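PDB 4OVJ: extracellular solute-binding protein family 1 from Alicyclobacillus acidocaldarius subsp. acidocaldarius, which probably binds a solute, perhaps a sugar, outside the cell and delivers it to an ABC transporter for uptake. Local coordinates for residues Q156-W160 with Y190-Q194; E179-S184 with Y217-W221. All blocks are in the same frame, centred on the assembly; numbering follows the deposited sequence.

Interaction 1: Q156-W160 with Y190-Q194; sequences QRVSW and YWARQ
R157 reaches Y190 with a chain extended from CG to NE, its CG anti to the backbone N (chi1 -156°), and the guanidinium meets the phenol oxygen at its edge. R157 NH2 donates a weak, bent hydrogen bond to Y190 OH (3.0 Å, 132° at the hydrogen). Both groups have other partners: the arginine is bonded through NE to the carbonyl of P280 and salt-bridged to E288, while the tyrosine hydroxyl is hydrogen-bonded to the carbonyl of P281. Next along the chain, S159 stands at the N-cap of helix 160-174, turning the loop into the helix whose first residue carries most of this contact. The loop-to-helix joint is thereby brought against helix 185-194 in one lobe of the periplasmic-binding-protein fold, a two-lobed architecture that closes around its ligand. W160 lays its indole against three residues of that helix. W160 NE1 gives Q194 OE1 a nearly straight bond of 2.8 Å in the indole plane, received on a lone pair in the carbonyl plane; ring and amide stand almost perpendicular, and with Q194 NE2 hydrogen-bonded to the carbonyl of P281, both ends of the amide are engaged, which fixes its rotation. W191 lies over one indole face with CZ3 3.4 Å above the W160 plane, near its rim, the two rings inclined at 48°. W160 CZ2 meets the edge of the Y190 ring at CE2, 3.7 Å away.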
loop_
_atom_site.group_PDB
_atom_site.type_symbol
_atom_site.label_atom_id
_atom_site.label_comp_id
_atom_site.label_asym_id
_atom_site.label_seq_id
_atom_site.Cartn_x
_atom_site.Cartn_y
_atom_site.Cartn_z
ATOM N N GLN A 156 -14.355 13.433 8.955
ATOM C CA GLN A 156 -15.242 12.269 8.954
ATOM C C GLN A 156 -15.269 11.652 7.569
ATOM O O GLN A 156 -15.093 12.342 6.555
ATOM C CB GLN A 156 -16.659 12.647 9.415
ATOM C CG GLN A 156 -17.527 13.366 8.390
ATOM C CD GLN A 156 -17.410 14.890 8.389
ATOM O OE1 GLN A 156 -16.514 15.513 9.020
ATOM N NE2 GLN A 156 -18.312 15.507 7.643
ATOM N N ARG A 157 -15.505 10.350 7.508
ATOM C CA ARG A 157 -15.594 9.711 6.216
ATOM C C ARG A 157 -16.906 10.110 5.549
ATOM O O ARG A 157 -17.965 10.106 6.199
ATOM C CB ARG A 157 -15.493 8.212 6.331
ATOM C CG ARG A 157 -15.014 7.579 5.045
ATOM C CD ARG A 157 -14.960 6.066 5.153
ATOM N NE ARG A 157 -14.265 5.519 3.998
ATOM C CZ ARG A 157 -14.205 4.234 3.695
ATOM N NH1 ARG A 157 -14.779 3.336 4.493
ATOM N NH2 ARG A 157 -13.548 3.846 2.609
ATOM N N VAL A 158 -16.852 10.426 4.261
ATOM C CA VAL A 158 -18.031 10.867 3.543
ATOM C C VAL A 158 -18.178 10.115 2.231
ATOM O O VAL A 158 -17.254 9.432 1.804
ATOM C CB VAL A 158 -17.987 12.385 3.254
ATOM C CG1 VAL A 158 -18.097 13.189 4.538
ATOM C CG2 VAL A 158 -16.730 12.755 2.496
ATOM N N SER A 159 -19.339 10.254 1.605
ATOM C CA SER A 159 -19.556 9.705 0.272
ATOM C C SER A 159 -18.894 10.588 -0.779
ATOM O O SER A 159 -18.580 11.751 -0.526
ATOM C CB SER A 159 -21.035 9.631 -0.047
ATOM O OG SER A 159 -21.541 10.941 -0.187
ATOM N N TRP A 160 -18.716 10.040 -1.972
ATOM C CA TRP A 160 -18.156 10.825 -3.080
ATOM C C TRP A 160 -18.976 12.099 -3.354
ATOM O O TRP A 160 -18.412 13.172 -3.576
ATOM C CB TRP A 160 -18.092 9.982 -4.356
ATOM C CG TRP A 160 -17.029 8.936 -4.378
ATOM C CD1 TRP A 160 -17.216 7.600 -4.419
ATOM C CD2 TRP A 160 -15.614 9.142 -4.425
ATOM N NE1 TRP A 160 -16.021 6.950 -4.451
ATOM C CE2 TRP A 160 -15.014 7.879 -4.472
ATOM C CE3 TRP A 160 -14.795 10.280 -4.425
ATOM C CZ2 TRP A 160 -13.635 7.709 -4.519
ATOM C CZ3 TRP A 160 -13.430 10.116 -4.481
ATOM C CH2 TRP A 160 -12.857 8.835 -4.535
ATOM N N TYR A 190 -9.688 1.555 -6.677
ATOM C CA TYR A 190 -10.509 1.798 -5.495
ATOM C C TYR A 190 -11.984 1.998 -5.867
ATOM O O TYR A 190 -12.859 1.330 -5.330
ATOM C CB TYR A 190 -9.940 3.000 -4.736
ATOM C CG TYR A 190 -10.723 3.438 -3.531
ATOM C CD1 TYR A 190 -10.612 2.776 -2.316
ATOM C CD2 TYR A 190 -11.572 4.535 -3.604
ATOM C CE1 TYR A 190 -11.343 3.197 -1.215
ATOM C CE2 TYR A 190 -12.303 4.955 -2.514
ATOM C CZ TYR A 190 -12.176 4.290 -1.321
ATOM O OH TYR A 190 -12.904 4.702 -0.243
ATOM N N TRP A 191 -12.243 2.867 -6.833
ATOM C CA TRP A 191 -13.583 3.083 -7.384
ATOM C C TRP A 191 -14.202 1.812 -7.949
ATOM O O TRP A 191 -15.359 1.506 -7.672
ATOM C CB TRP A 191 -13.500 4.167 -8.471
ATOM C CG TRP A 191 -14.799 4.569 -9.113
ATOM C CD1 TRP A 191 -15.431 3.938 -10.132
ATOM C CD2 TRP A 191 -15.582 5.727 -8.808
ATOM N NE1 TRP A 191 -16.572 4.621 -10.478
ATOM C CE2 TRP A 191 -16.684 5.728 -9.685
ATOM C CE3 TRP A 191 -15.440 6.783 -7.897
ATOM C CZ2 TRP A 191 -17.655 6.734 -9.669
ATOM C CZ3 TRP A 191 -16.420 7.785 -7.874
ATOM C CH2 TRP A 191 -17.506 7.744 -8.749
ATOM N N ALA A 192 -13.431 1.078 -8.739
ATOM C CA ALA A 192 -13.929 -0.148 -9.333
ATOM C C ALA A 192 -14.354 -1.125 -8.253
ATOM O O ALA A 192 -15.416 -1.732 -8.358
ATOM C CB ALA A 192 -12.891 -0.789 -10.224
ATOM N N ARG A 193 -13.531 -1.268 -7.221
ATOM C CA ARG A 193 -13.844 -2.189 -6.118
ATOM C C ARG A 193 -15.141 -1.787 -5.405
ATOM O O ARG A 193 -15.936 -2.645 -5.025
ATOM C CB ARG A 193 -12.682 -2.271 -5.138
ATOM C CG ARG A 193 -11.523 -3.133 -5.639
ATOM C CD ARG A 193 -10.257 -2.875 -4.842
ATOM N NE ARG A 193 -10.446 -2.979 -3.384
ATOM C CZ ARG A 193 -10.252 -4.069 -2.627
ATOM N NH1 ARG A 193 -9.858 -5.229 -3.143
ATOM N NH2 ARG A 193 -10.462 -4.001 -1.317
ATOM N N GLN A 194 -15.376 -0.480 -5.271
ATOM C CA GLN A 194 -16.631 0.000 -4.684
ATOM C C GLN A 194 -17.856 -0.392 -5.505
ATOM O O GLN A 194 -18.961 -0.482 -4.975
ATOM C CB GLN A 194 -16.630 1.505 -4.530
ATOM C CG GLN A 194 -15.562 2.044 -3.630
ATOM C CD GLN A 194 -15.568 3.546 -3.596
ATOM O OE1 GLN A 194 -15.655 4.201 -4.638
ATOM N NE2 GLN A 194 -15.522 4.106 -2.396
#

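Interaction 2: E179-S184 with Y217-W221. With SO4 (sulfate ion), chain B.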
loop_
_atom_site.group_PDB
_atom_site.type_symbol
_atom_site.label_atom_id
_atom_site.label_comp_id
_atom_site.label_asym_id
_atom_site.label_seq_id
_atom_site.Cartn_x
_atom_site.Cartn_y
_atom_site.Cartn_z
ATOM N N GLU A 179 -8.843 20.155 -3.938
ATOM C CA GLU A 179 -8.082 18.907 -4.008
ATOM C C GLU A 179 -7.378 18.824 -5.342
ATOM O O GLU A 179 -7.789 19.457 -6.297
ATOM C CB GLU A 179 -9.023 17.697 -3.857
ATOM C CG GLU A 179 -8.319 16.338 -3.731
ATOM C CD GLU A 179 -9.282 15.156 -3.725
ATOM O OE1 GLU A 179 -10.445 15.346 -3.363
ATOM O OE2 GLU A 179 -8.873 14.019 -4.059
ATOM N N ASN A 180 -6.324 18.023 -5.396
ATOM C CA ASN A 180 -5.708 17.637 -6.659
ATOM C C ASN A 180 -6.691 16.805 -7.473
ATOM O O ASN A 180 -7.639 16.228 -6.933
ATOM C CB ASN A 180 -4.465 16.802 -6.401
ATOM C CG ASN A 180 -3.306 17.589 -5.821
ATOM O OD1 ASN A 180 -3.415 18.760 -5.415
ATOM N ND2 ASN A 180 -2.172 16.924 -5.752
ATOM N N ASP A 181 -6.454 16.715 -8.775
ATOM C CA ASP A 181 -7.229 15.824 -9.623
ATOM C C ASP A 181 -6.560 14.461 -9.488
ATOM O O ASP A 181 -5.574 14.172 -10.163
ATOM C CB ASP A 181 -7.233 16.336 -11.064
ATOM C CG ASP A 181 -8.103 15.507 -11.986
ATOM O OD1 ASP A 181 -8.446 14.355 -11.601
ATOM O OD2 ASP A 181 -8.433 16.008 -13.100
ATOM N N ASP A 182 -7.100 13.636 -8.588
ATOM C CA ASP A 182 -6.423 12.425 -8.130
ATOM C C ASP A 182 -6.871 11.195 -8.908
ATOM O O ASP A 182 -7.285 10.176 -8.345
ATOM C CB ASP A 182 -6.621 12.270 -6.622
ATOM C CG ASP A 182 -5.828 13.284 -5.846
ATOM O OD1 ASP A 182 -4.630 13.428 -6.148
ATOM O OD2 ASP A 182 -6.379 13.946 -4.934
ATOM N N GLU A 183 -6.776 11.315 -10.222
ATOM C CA GLU A 183 -7.061 10.214 -11.120
ATOM C C GLU A 183 -5.785 9.470 -11.488
ATOM O O GLU A 183 -4.825 10.046 -11.995
ATOM C CB GLU A 183 -7.745 10.697 -12.381
ATOM C CG GLU A 183 -9.170 11.180 -12.148
ATOM C CD GLU A 183 -9.730 11.877 -13.371
ATOM O OE1 GLU A 183 -9.513 13.104 -13.507
ATOM O OE2 GLU A 183 -10.385 11.199 -14.195
ATOM N N SER A 184 -5.825 8.176 -11.256
ATOM C CA SER A 184 -4.735 7.275 -11.571
ATOM C C SER A 184 -5.335 5.894 -11.656
ATOM O O SER A 184 -6.456 5.651 -11.182
ATOM C CB SER A 184 -3.664 7.299 -10.478
ATOM O OG SER A 184 -4.137 6.711 -9.266
ATOM N N TYR A 217 -16.491 7.269 -13.039
ATOM C CA TYR A 217 -15.295 7.799 -12.367
ATOM C C TYR A 217 -14.766 9.014 -13.107
ATOM O O TYR A 217 -14.515 10.075 -12.519
ATOM C CB TYR A 217 -14.249 6.700 -12.330
ATOM C CG TYR A 217 -12.849 7.052 -11.904
ATOM C CD1 TYR A 217 -12.475 7.026 -10.577
ATOM C CD2 TYR A 217 -11.873 7.307 -12.844
ATOM C CE1 TYR A 217 -11.174 7.284 -10.184
ATOM C CE2 TYR A 217 -10.572 7.565 -12.471
ATOM C CZ TYR A 217 -10.228 7.545 -11.134
ATOM O OH TYR A 217 -8.931 7.767 -10.772
ATOM N N LEU A 218 -14.606 8.877 -14.410
ATOM C CA LEU A 218 -14.094 9.992 -15.203
ATOM C C LEU A 218 -15.011 11.219 -15.121
ATOM O O LEU A 218 -14.532 12.349 -15.028
ATOM C CB LEU A 218 -13.895 9.569 -16.650
ATOM C CG LEU A 218 -12.828 8.505 -16.909
ATOM C CD1 LEU A 218 -12.932 8.086 -18.361
ATOM C CD2 LEU A 218 -11.424 8.977 -16.573
ATOM N N ASN A 219 -16.323 10.989 -15.151
ATOM C CA ASN A 219 -17.298 12.080 -15.058
ATOM C C ASN A 219 -17.273 12.775 -13.732
ATOM O O ASN A 219 -17.474 13.993 -13.671
ATOM C CB ASN A 219 -18.708 11.579 -15.329
ATOM C CG ASN A 219 -19.017 11.501 -16.808
ATOM O OD1 ASN A 219 -18.443 12.241 -17.603
ATOM N ND2 ASN A 219 -19.935 10.617 -17.184
ATOM N N TYR A 220 -17.033 12.014 -12.666
ATOM C CA TYR A 220 -16.943 12.589 -11.334
ATOM C C TYR A 220 -15.866 13.655 -11.300
ATOM O O TYR A 220 -16.118 14.787 -10.899
ATOM C CB TYR A 220 -16.639 11.509 -10.298
ATOM C CG TYR A 220 -16.479 12.041 -8.895
ATOM C CD1 TYR A 220 -17.590 12.323 -8.120
ATOM C CD2 TYR A 220 -15.215 12.276 -8.351
ATOM C CE1 TYR A 220 -17.458 12.820 -6.844
ATOM C CE2 TYR A 220 -15.076 12.760 -7.061
ATOM C CZ TYR A 220 -16.205 13.030 -6.311
ATOM O OH TYR A 220 -16.089 13.511 -5.031
ATOM N N TRP A 221 -14.674 13.302 -11.765
ATOM C CA TRP A 221 -13.563 14.262 -11.761
ATOM C C TRP A 221 -13.755 15.364 -12.798
ATOM O O TRP A 221 -13.408 16.515 -12.539
ATOM C CB TRP A 221 -12.225 13.555 -11.957
ATOM C CG TRP A 221 -11.925 12.626 -10.818
ATOM C CD1 TRP A 221 -12.132 11.278 -10.786
ATOM C CD2 TRP A 221 -11.425 12.986 -9.528
ATOM N NE1 TRP A 221 -11.782 10.776 -9.555
ATOM C CE2 TRP A 221 -11.333 11.805 -8.770
ATOM C CE3 TRP A 221 -11.029 14.198 -8.944
ATOM C CZ2 TRP A 221 -10.866 11.793 -7.459
ATOM C CZ3 TRP A 221 -10.570 14.188 -7.638
ATOM C CH2 TRP A 221 -10.485 12.994 -6.917
HETATM S S SO4 B . -1.216 6.255 -7.172
HETATM O O1 SO4 B . -1.063 6.434 -8.630
HETATM O O2 SO4 B . -0.907 4.859 -6.770
HETATM O O3 SO4 B . -0.261 7.140 -6.475
HETATM O O4 SO4 B . -2.596 6.624 -6.798
HETATM O O HOH W 1 -11.923 12.859 -15.790
#
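One face of the W221 indole receives E183, and the other is met near its rim by Y220 of its own helix. E183 CG sits 3.5 Å from the centroid of the five-membered ring, a CH-pi contact over the face, and its carboxylate runs on nearly parallel to the indole, the planes 12° apart. D182 N rides above the same face, nearer the six-membered ring, 3.6 Å from W221 CZ3. At the edge, E179 OE2 lies in the ring plane 3.4 Å from W221 CH2, its carboxylate almost perpendicular to the indole, while E179 OE1 takes a hydrogen bond from W163 NE1. D181, with CG anti to the backbone N (chi1 -176°), brings OD1 to 3.7 Å from W221 CE3; R225 forms salt bridges with both D181 and E183, and its positive charge probably offsets the closeness of their carboxylates. A water donates to E183 OE2 and to L218 O, linking loop and helix. Y217 OH touches E183 CA at 3.1 Å and is hydrogen-bonded to T187. Were W221 replaced by an alanine, the E183 chain would probably lose the face it lies on and the E179 carboxylate its edge contact. S184 caps helix 185-194 with OG, which also lies 2.9 Å from O4 of a sulfate, probably from the crystallisation liquor. The loop lies between helix 211-226 and strand 256-260, with backbone hydrogen bonding between N180 and A256, while helix 377-392 packs on E183, Y217 and L218.

In the fold
Followed from the N terminus, the chain enters interaction 1 at 156-160, runs through helix 160-174 and reaches loop 179-184, the first half of interaction 2. It then turns into helix 185-194, whose end closes interaction 1 across 29 intervening residues, and at helix 211-226 interaction 2 closes across 32. The two closures cross rather than nest, since their segments alternate. Their centres are about 12 Å apart and they touch directly: W160 O probably hydrogen-bonds to Y220 OH, while W191 packs on Y217. The crossed closures bring helices 160-174, 185-194 and 211-226 together on one side of the chain's centre.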